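Local coordinates for fusion protein of Nuclear RNA export factor 2 and Protein panoramix (Drosophila melanogaster, PDB 6IEW) that acts with Panoramix, Piwi and Nxt1 in cotranscriptional transposon silencing in the ovary, its UBA domain binding the Panoramix segment to which it is fused here, at residues K11-F15 with V26-V30; G20-W25 with I53-A59; L41-I45 with A81-L85. All coordinates share one frame; numbering follows the deposited sequence. Where two conformers were deposited one is given.

Contact 1: K11-F15 with V26-V30; sequences KLLLF and VTSIV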
loop_
_atom_site.group_PDB
_atom_site.type_symbol
_atom_site.label_atom_id
_atom_site.label_comp_id
_atom_site.label_asym_id
_atom_site.label_seq_id
_atom_site.Cartn_x
_atom_site.Cartn_y
_atom_site.Cartn_z
ATOM N N LYS A 11 1.383 -7.140 -8.837
ATOM C CA LYS A 11 2.181 -6.431 -7.841
ATOM C C LYS A 11 1.479 -5.164 -7.369
ATOM O O LYS A 11 1.604 -4.778 -6.199
ATOM C CB LYS A 11 3.564 -6.109 -8.401
ATOM C CG LYS A 11 4.436 -7.335 -8.607
ATOM C CD LYS A 11 5.792 -6.963 -9.173
ATOM C CE LYS A 11 6.639 -8.208 -9.395
ATOM N NZ LYS A 11 7.915 -7.899 -10.094
ATOM N N LEU A 12 0.741 -4.506 -8.262
ATOM C CA LEU A 12 -0.046 -3.346 -7.851
ATOM C C LEU A 12 -1.161 -3.764 -6.901
ATOM O O LEU A 12 -1.372 -3.141 -5.854
ATOM C CB LEU A 12 -0.620 -2.644 -9.084
ATOM C CG LEU A 12 0.392 -1.953 -10.001
ATOM C CD1 LEU A 12 -0.217 -1.711 -11.373
ATOM C CD2 LEU A 12 0.865 -0.638 -9.402
ATOM N N LEU A 13 -1.874 -4.839 -7.243
ATOM C CA LEU A 13 -2.967 -5.310 -6.396
ATOM C C LEU A 13 -2.469 -5.832 -5.050
ATOM O O LEU A 13 -3.155 -5.677 -4.036
ATOM C CB LEU A 13 -3.798 -6.372 -7.118
ATOM C CG LEU A 13 -4.787 -5.901 -8.184
ATOM C CD1 LEU A 13 -5.854 -6.960 -8.422
ATOM C CD2 LEU A 13 -5.417 -4.585 -7.766
ATOM N N LEU A 14 -1.305 -6.483 -5.024
ATOM C CA LEU A 14 -0.685 -6.887 -3.763
ATOM C C LEU A 14 -0.615 -5.710 -2.800
ATOM O O LEU A 14 -1.023 -5.804 -1.635
ATOM C CB LEU A 14 0.735 -7.362 -4.068
ATOM C CG LEU A 14 1.401 -8.634 -3.555
ATOM C CD1 LEU A 14 0.399 -9.734 -3.258
ATOM C CD2 LEU A 14 2.394 -9.070 -4.625
ATOM N N PHE A 15 -0.114 -4.578 -3.288
ATOM C CA PHE A 15 0.026 -3.389 -2.459
ATOM C C PHE A 15 -1.327 -2.745 -2.194
ATOM O O PHE A 15 -1.597 -2.291 -1.073
ATOM C CB PHE A 15 0.970 -2.417 -3.166
ATOM C CG PHE A 15 1.091 -1.080 -2.503
ATOM C CD1 PHE A 15 2.050 -0.863 -1.526
ATOM C CD2 PHE A 15 0.271 -0.028 -2.881
ATOM C CE1 PHE A 15 2.173 0.375 -0.924
ATOM C CE2 PHE A 15 0.390 1.215 -2.281
ATOM C CZ PHE A 15 1.342 1.414 -1.300
ATOM N N VAL A 26 -1.721 3.831 -5.579
ATOM C CA VAL A 26 -1.049 2.547 -5.759
ATOM C C VAL A 26 -0.001 2.654 -6.857
ATOM O O VAL A 26 1.160 2.266 -6.674
ATOM C CB VAL A 26 -2.081 1.443 -6.048
ATOM C CG1 VAL A 26 -1.388 0.136 -6.408
ATOM C CG2 VAL A 26 -3.000 1.261 -4.853
ATOM N N THR A 27 -0.383 3.211 -8.010
ATOM C CA THR A 27 0.572 3.390 -9.100
ATOM C C THR A 27 1.738 4.269 -8.672
ATOM O O THR A 27 2.903 3.934 -8.905
ATOM C CB THR A 27 -0.127 4.015 -10.304
ATOM O OG1 THR A 27 -1.177 3.155 -10.755
ATOM C CG2 THR A 27 0.866 4.250 -11.442
ATOM N N SER A 28 1.436 5.402 -8.034
ATOM C CA SER A 28 2.475 6.349 -7.646
ATOM C C SER A 28 3.507 5.703 -6.726
ATOM O O SER A 28 4.717 5.796 -6.960
ATOM C CB SER A 28 1.826 7.555 -6.965
ATOM O OG SER A 28 2.804 8.418 -6.418
ATOM N N ILE A 29 3.040 5.026 -5.679
ATOM C CA ILE A 29 3.954 4.502 -4.671
ATOM C C ILE A 29 4.696 3.275 -5.182
ATOM O O ILE A 29 5.912 3.147 -4.990
ATOM C CB ILE A 29 3.194 4.230 -3.362
ATOM C CG1 ILE A 29 2.646 5.546 -2.800
ATOM C CG2 ILE A 29 4.103 3.537 -2.346
ATOM C CD1 ILE A 29 1.670 5.367 -1.655
ATOM N N VAL A 30 3.988 2.356 -5.842
ATOM C CA VAL A 30 4.625 1.134 -6.327
ATOM C C VAL A 30 5.686 1.457 -7.372
ATOM O O VAL A 30 6.786 0.891 -7.357
ATOM C CB VAL A 30 3.563 0.148 -6.847
ATOM C CG1 VAL A 30 4.204 -0.989 -7.640
ATOM C CG2 VAL A 30 2.750 -0.403 -5.682
#
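Phe-15 packs its ring against methyl groups of Val-26, Ile-29 and Val-30, which makes it the main filler of the corner between helix 4-19 and helix 23-32 in the UBA fold of the Nxf2 TAP-C domain. The short helical segments are 9.8 Å apart at their axes and make an angle of 103°, so these two segments cross at close to a right angle and few residues touch. With CG anti to the backbone N (chi1 174°), the ring runs out between the helices. Val-30 CG2 lies 3.6 Å from Phe-15 CG, at the root of the ring. At its far end, Phe-15 CZ meets Ile-29 CG2 at 3.6 Å, the two side chains crossing at about a right angle. Val-26 CG1 approaches the ring at Phe-15 CD2, 3.9 Å away. All three methyls come in obliquely, and the ring is enclosed further by Ala-40, Leu-41 and Phe-44 of helix 37-49.

One turn earlier, Leu-12 packs mainly through its CD2 branch, which is 3.8 Å from Val-30 CG1 and equally far from Val-26 CG1. Trp-35 also touches Leu-12 and Val-30. The Val-26 methyl thus bridges Leu-12 and Phe-15, and its closest neighbour in the facing segment is a backbone atom: Val-26 CG1 rests 3.3 Å from the carbonyl oxygen Leu-12 O.

Contact 2: G20-W25 with I53-A59; sequences GLISTW and IPDLAFA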
loop_
_atom_site.group_PDB
_atom_site.type_symbol
_atom_site.label_atom_id
_atom_site.label_comp_id
_atom_site.label_asym_id
_atom_site.label_seq_id
_atom_site.Cartn_x
_atom_site.Cartn_y
_atom_site.Cartn_z
ATOM N N GLY A 20 -5.349 -0.489 1.060
ATOM C CA GLY A 20 -6.649 0.119 0.860
ATOM C C GLY A 20 -6.581 1.483 0.213
ATOM O O GLY A 20 -7.471 2.312 0.433
ATOM N N LEU A 21 -5.535 1.748 -0.563
ATOM C CA LEU A 21 -5.413 2.996 -1.300
ATOM C C LEU A 21 -6.068 2.862 -2.668
ATOM O O LEU A 21 -6.164 1.765 -3.227
ATOM C CB LEU A 21 -3.941 3.368 -1.489
ATOM C CG LEU A 21 -3.171 3.754 -0.225
ATOM C CD1 LEU A 21 -1.672 3.749 -0.501
ATOM C CD2 LEU A 21 -3.622 5.121 0.269
ATOM N N ILE A 22 -6.530 3.996 -3.199
ATOM C CA ILE A 22 -7.069 4.005 -4.553
ATOM C C ILE A 22 -5.948 3.772 -5.560
ATOM O O ILE A 22 -4.763 4.002 -5.287
ATOM C CB ILE A 22 -7.850 5.294 -4.865
ATOM C CG1 ILE A 22 -6.920 6.513 -4.873
ATOM C CG2 ILE A 22 -8.988 5.479 -3.871
ATOM C CD1 ILE A 22 -7.610 7.792 -5.318
ATOM N N SER A 23 -6.340 3.319 -6.756
ATOM C CA SER A 23 -5.352 2.924 -7.754
ATOM C C SER A 23 -4.382 4.052 -8.074
ATOM O O SER A 23 -3.207 3.791 -8.362
ATOM C CB SER A 23 -6.049 2.445 -9.026
ATOM O OG SER A 23 -6.580 3.535 -9.759
ATOM N N THR A 24 -4.846 5.303 -8.023
ATOM C CA THR A 24 -3.989 6.443 -8.342
ATOM C C THR A 24 -2.746 6.466 -7.461
ATOM O O THR A 24 -1.630 6.696 -7.947
ATOM C CB THR A 24 -4.778 7.738 -8.163
ATOM O OG1 THR A 24 -6.044 7.613 -8.814
ATOM C CG2 THR A 24 -4.018 8.915 -8.753
ATOM N N TRP A 25 -2.919 6.242 -6.156
ATOM C CA TRP A 25 -1.754 6.257 -5.279
ATOM C C TRP A 25 -1.024 4.924 -5.258
ATOM O O TRP A 25 0.174 4.890 -4.959
ATOM C CB TRP A 25 -2.117 6.746 -3.873
ATOM C CG TRP A 25 -1.877 8.210 -3.753
ATOM C CD1 TRP A 25 -0.750 8.823 -3.283
ATOM C CD2 TRP A 25 -2.759 9.255 -4.171
ATOM N NE1 TRP A 25 -0.887 10.188 -3.365
ATOM C CE2 TRP A 25 -2.111 10.478 -3.909
ATOM C CE3 TRP A 25 -4.039 9.274 -4.732
ATOM C CZ2 TRP A 25 -2.702 11.706 -4.184
ATOM C CZ3 TRP A 25 -4.623 10.495 -5.009
ATOM C CH2 TRP A 25 -3.956 11.694 -4.735
ATOM N N ILE A 53 0.033 11.856 1.807
ATOM C CA ILE A 53 -1.066 10.989 1.382
ATOM C C ILE A 53 -2.384 11.687 1.693
ATOM O O ILE A 53 -2.800 11.737 2.861
ATOM C CB ILE A 53 -1.000 9.614 2.061
ATOM C CG1 ILE A 53 0.369 8.959 1.848
ATOM C CG2 ILE A 53 -2.112 8.707 1.531
ATOM C CD1 ILE A 53 0.654 8.569 0.406
ATOM N N PRO A 54 -3.076 12.234 0.696
ATOM C CA PRO A 54 -4.346 12.915 0.967
ATOM C C PRO A 54 -5.389 11.961 1.531
ATOM O O PRO A 54 -5.345 10.752 1.296
ATOM C CB PRO A 54 -4.776 13.428 -0.413
ATOM C CG PRO A 54 -3.510 13.472 -1.219
ATOM C CD PRO A 54 -2.691 12.324 -0.724
ATOM N N ASP A 55 -6.341 12.528 2.279
ATOM C CA ASP A 55 -7.493 11.759 2.740
ATOM C C ASP A 55 -8.149 10.999 1.591
ATOM O O ASP A 55 -8.530 9.833 1.741
ATOM C CB ASP A 55 -8.531 12.689 3.370
ATOM C CG ASP A 55 -8.234 13.033 4.816
ATOM O OD1 ASP A 55 -7.152 12.679 5.325
ATOM O OD2 ASP A 55 -9.107 13.664 5.450
ATOM N N LEU A 56 -8.294 11.645 0.431
ATOM C CA LEU A 56 -9.007 11.019 -0.676
ATOM C C LEU A 56 -8.260 9.833 -1.274
ATOM O O LEU A 56 -8.834 9.119 -2.102
ATOM C CB LEU A 56 -9.360 12.045 -1.765
ATOM C CG LEU A 56 -8.281 12.847 -2.505
ATOM C CD1 LEU A 56 -7.483 12.001 -3.493
ATOM C CD2 LEU A 56 -8.934 14.009 -3.239
ATOM N N ALA A 57 -6.999 9.618 -0.894
ATOM C CA ALA A 57 -6.281 8.455 -1.394
ATOM C C ALA A 57 -6.784 7.153 -0.796
ATOM O O ALA A 57 -6.440 6.089 -1.312
ATOM C CB ALA A 57 -4.782 8.606 -1.134
ATOM N N PHE A 58 -7.590 7.206 0.260
ATOM C CA PHE A 58 -8.043 5.998 0.936
ATOM C C PHE A 58 -9.384 5.561 0.369
ATOM O O PHE A 58 -10.350 6.334 0.360
ATOM C CB PHE A 58 -8.097 6.227 2.445
ATOM C CG PHE A 58 -6.745 6.471 3.039
ATOM C CD1 PHE A 58 -5.904 5.406 3.320
ATOM C CD2 PHE A 58 -6.292 7.758 3.266
ATOM C CE1 PHE A 58 -4.645 5.624 3.840
ATOM C CE2 PHE A 58 -5.032 7.979 3.788
ATOM C CZ PHE A 58 -4.210 6.908 4.073
ATOM N N ALA A 59 -9.428 4.326 -0.120
ATOM C CA ALA A 59 -10.623 3.784 -0.740
ATOM C C ALA A 59 -11.723 3.576 0.292
ATOM O O ALA A 59 -11.476 3.430 1.494
ATOM C CB ALA A 59 -10.303 2.448 -1.414
HETATM O O HOH W 1 -8.962 2.730 2.777
#
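Two bumps meet two surfaces here: the methyl of Ala-57 presses on the indole of Trp-25, and one branch of Leu-21 enters a hollow formed by Ile-53, Ala-57 and Phe-58. Both segments belong to the Nxf2 TAP-C domain, where the tail 53-59 folds back over the turn that leads into helix 23-32. Ala-57 CB lies over the indole face, 4.1 Å from the centroid of the six-membered ring and displaced toward its rim, a CH-pi contact. Around this bump, Pro-54 CD comes within 3.5 Å of Trp-25 CZ2, while Leu-56 CD1 meets Trp-25 CZ3 at 3.6 Å; both approach obliquely. The five-membered end of the indole is reached by Ile-53 CD1.

Leu-21 CD2 makes the second CH-pi contact, over one face of Phe-58 and 26° off the ring normal. The two side chains point the same way, and Phe-44 of helix 37-49 touches both. Ile-22 CG2 packs beside Ala-59.

The backbones are joined by a single antiparallel bridge, with Leu-21 and Phe-58 as its non-hydrogen-bonded pair. Ile-22 N donates to Ala-57 O at 2.8 Å and Ala-59 N to Gly-20 O at 2.9 Å, both fairly straight at 165° and 160°. Both direct hydrogen bonds between the segments are thus main-chain to main-chain, and a water adds a bridge by donating to Gly-20 O and Ala-59 O. These polar links set the register of the two backbones, whereas the apolar side chains supply the fit.

Contact 3: L41-I45 with A81-L85; sequences LKLFI and AELVL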
loop_
_atom_site.group_PDB
_atom_site.type_symbol
_atom_site.label_atom_id
_atom_site.label_comp_id
_atom_site.label_asym_id
_atom_site.label_seq_id
_atom_site.Cartn_x
_atom_site.Cartn_y
_atom_site.Cartn_z
ATOM N N LEU A 41 5.585 -0.640 0.751
ATOM C CA LEU A 41 4.912 -0.479 2.036
ATOM C C LEU A 41 5.656 0.516 2.917
ATOM O O LEU A 41 5.045 1.398 3.534
ATOM C CB LEU A 41 4.777 -1.832 2.735
ATOM C CG LEU A 41 3.871 -2.840 2.028
ATOM C CD1 LEU A 41 3.940 -4.189 2.728
ATOM C CD2 LEU A 41 2.434 -2.341 1.968
ATOM N N LYS A 42 6.987 0.395 2.980
ATOM C CA LYS A 42 7.778 1.348 3.751
ATOM C C LYS A 42 7.623 2.761 3.207
ATOM O O LYS A 42 7.547 3.732 3.975
ATOM C CB LYS A 42 9.253 0.947 3.733
ATOM C CG LYS A 42 9.565 -0.345 4.454
ATOM C CD LYS A 42 11.054 -0.633 4.395
ATOM C CE LYS A 42 11.400 -1.904 5.150
ATOM N NZ LYS A 42 12.856 -2.212 5.059
ATOM N N LEU A 43 7.596 2.899 1.881
ATOM C CA LEU A 43 7.448 4.215 1.276
ATOM C C LEU A 43 6.087 4.818 1.593
ATOM O O LEU A 43 5.981 6.021 1.861
ATOM C CB LEU A 43 7.670 4.110 -0.233
ATOM C CG LEU A 43 7.555 5.412 -1.021
ATOM C CD1 LEU A 43 8.535 6.453 -0.503
ATOM C CD2 LEU A 43 7.775 5.159 -2.504
ATOM N N PHE A 44 5.034 3.998 1.576
ATOM C CA PHE A 44 3.711 4.475 1.970
ATOM C C PHE A 44 3.721 5.011 3.395
ATOM O O PHE A 44 3.176 6.087 3.672
ATOM C CB PHE A 44 2.689 3.345 1.829
ATOM C CG PHE A 44 1.422 3.572 2.613
ATOM C CD1 PHE A 44 0.636 4.696 2.393
ATOM C CD2 PHE A 44 1.014 2.654 3.567
ATOM C CE1 PHE A 44 -0.525 4.901 3.122
ATOM C CE2 PHE A 44 -0.146 2.847 4.291
ATOM C CZ PHE A 44 -0.916 3.975 4.075
ATOM N N ILE A 45 4.336 4.269 4.316
ATOM C CA ILE A 45 4.371 4.696 5.714
ATOM C C ILE A 45 5.120 6.015 5.861
ATOM O O ILE A 45 4.701 6.906 6.613
ATOM C CB ILE A 45 4.954 3.575 6.593
ATOM C CG1 ILE A 45 3.974 2.405 6.644
ATOM C CG2 ILE A 45 5.275 4.090 7.990
ATOM C CD1 ILE A 45 4.601 1.115 7.083
ATOM N N ALA A 81 -0.233 -2.138 6.794
ATOM C CA ALA A 81 1.075 -2.111 6.153
ATOM C C ALA A 81 2.179 -2.451 7.145
ATOM O O ALA A 81 3.106 -3.201 6.822
ATOM C CB ALA A 81 1.314 -0.738 5.522
ATOM N N GLU A 82 2.090 -1.914 8.365
ATOM C CA GLU A 82 3.110 -2.198 9.369
ATOM C C GLU A 82 3.088 -3.661 9.798
ATOM O O GLU A 82 4.143 -4.252 10.053
ATOM C CB GLU A 82 2.947 -1.264 10.568
ATOM C CG GLU A 82 3.375 0.163 10.279
ATOM C CD GLU A 82 3.087 1.107 11.425
ATOM O OE1 GLU A 82 2.253 0.755 12.286
ATOM O OE2 GLU A 82 3.694 2.198 11.465
ATOM N N LEU A 83 1.897 -4.268 9.885
ATOM C CA LEU A 83 1.833 -5.680 10.259
ATOM C C LEU A 83 2.442 -6.565 9.180
ATOM O O LEU A 83 3.147 -7.532 9.491
ATOM C CB LEU A 83 0.392 -6.103 10.553
ATOM C CG LEU A 83 0.249 -7.515 11.134
ATOM C CD1 LEU A 83 0.699 -7.545 12.592
ATOM C CD2 LEU A 83 -1.176 -8.028 10.995
ATOM N N VAL A 84 2.178 -6.254 7.909
ATOM C CA VAL A 84 2.756 -7.047 6.827
ATOM C C VAL A 84 4.272 -6.920 6.825
ATOM O O VAL A 84 4.991 -7.901 6.599
ATOM C CB VAL A 84 2.129 -6.660 5.473
ATOM C CG1 VAL A 84 2.902 -7.291 4.322
ATOM C CG2 VAL A 84 0.676 -7.095 5.431
ATOM N N LEU A 85 4.786 -5.712 7.081
ATOM C CA LEU A 85 6.232 -5.536 7.180
ATOM C C LEU A 85 6.818 -6.397 8.294
ATOM O O LEU A 85 7.887 -6.998 8.126
ATOM C CB LEU A 85 6.576 -4.061 7.385
ATOM C CG LEU A 85 6.413 -3.158 6.157
ATOM C CD1 LEU A 85 6.668 -1.717 6.525
ATOM C CD2 LEU A 85 7.366 -3.591 5.057
#
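In this engineered fusion, helix 37-49 of the Nxf2 UBA domain packs against helix 70-93 of the Panoramix Nxf2-interacting region, consistent with the known role of that domain in binding Panoramix. The local axes run 9.9 Å apart at 143°, so the two segments run closer to antiparallel than to perpendicular. Leu-85 of Panoramix is the projecting residue: it touches Leu-41, Lys-42 and Ile-45 as well as Glu-38, four residues with the spacing of a knobs-into-holes socket. Its two methyls lean on different partners, though both approach Lys-42 CG. Leu-85 CD2 sits 3.9 Å from Leu-41 CB, whereas Leu-85 CD1 meets Ile-45 CD1 tip to tip at 3.6 Å and reaches the aliphatic stem of Lys-42 at its CG, 3.8 Å away.

Nxf2 side chains also touch the neighbours of Leu-85 on the Panoramix helix. Ile-45 CD1 contacts Glu-82 CG at 3.6 Å, an encounter with the methylene part of the glutamate rather than its carboxylate. Leu-41 places CD1 against Val-84 CG1 at 3.6 Å, the two side chains crossing at about a right angle; Phe-37 also touches Val-84.

Ala-81 is the small residue of the interface, where the CA atoms come nearest, 5.9 Å between Leu-41 and Ala-81. Its methyl is shared by Leu-41, Phe-44 and Ile-45, and it meets the aromatic ring edge-on, near the ring plane, with Ala-81 CB 3.9 Å from Phe-44 CD2.

From the N terminus, contact 1 closes first, bringing helix 23-32 back onto helix 4-19. Contact 2 opens at residue 20, before contact 1 has closed, and ends at residue 59, so the two cross; it ties the tail after helix 37-49 to the turn between the first two helices. Contact 3 begins inside the loop of contact 2 and ends beyond it, across the engineered linker, in Panoramix; it crosses contact 2 but follows contact 1 in series. Their side chains form one continuous core: Leu-21 CD1 touches both Phe-15 CE2 at 3.7 Å and Phe-44 CD1 at 3.8 Å, linking the UBA interior to helix 37-49, which packs on the fused Panoramix helix.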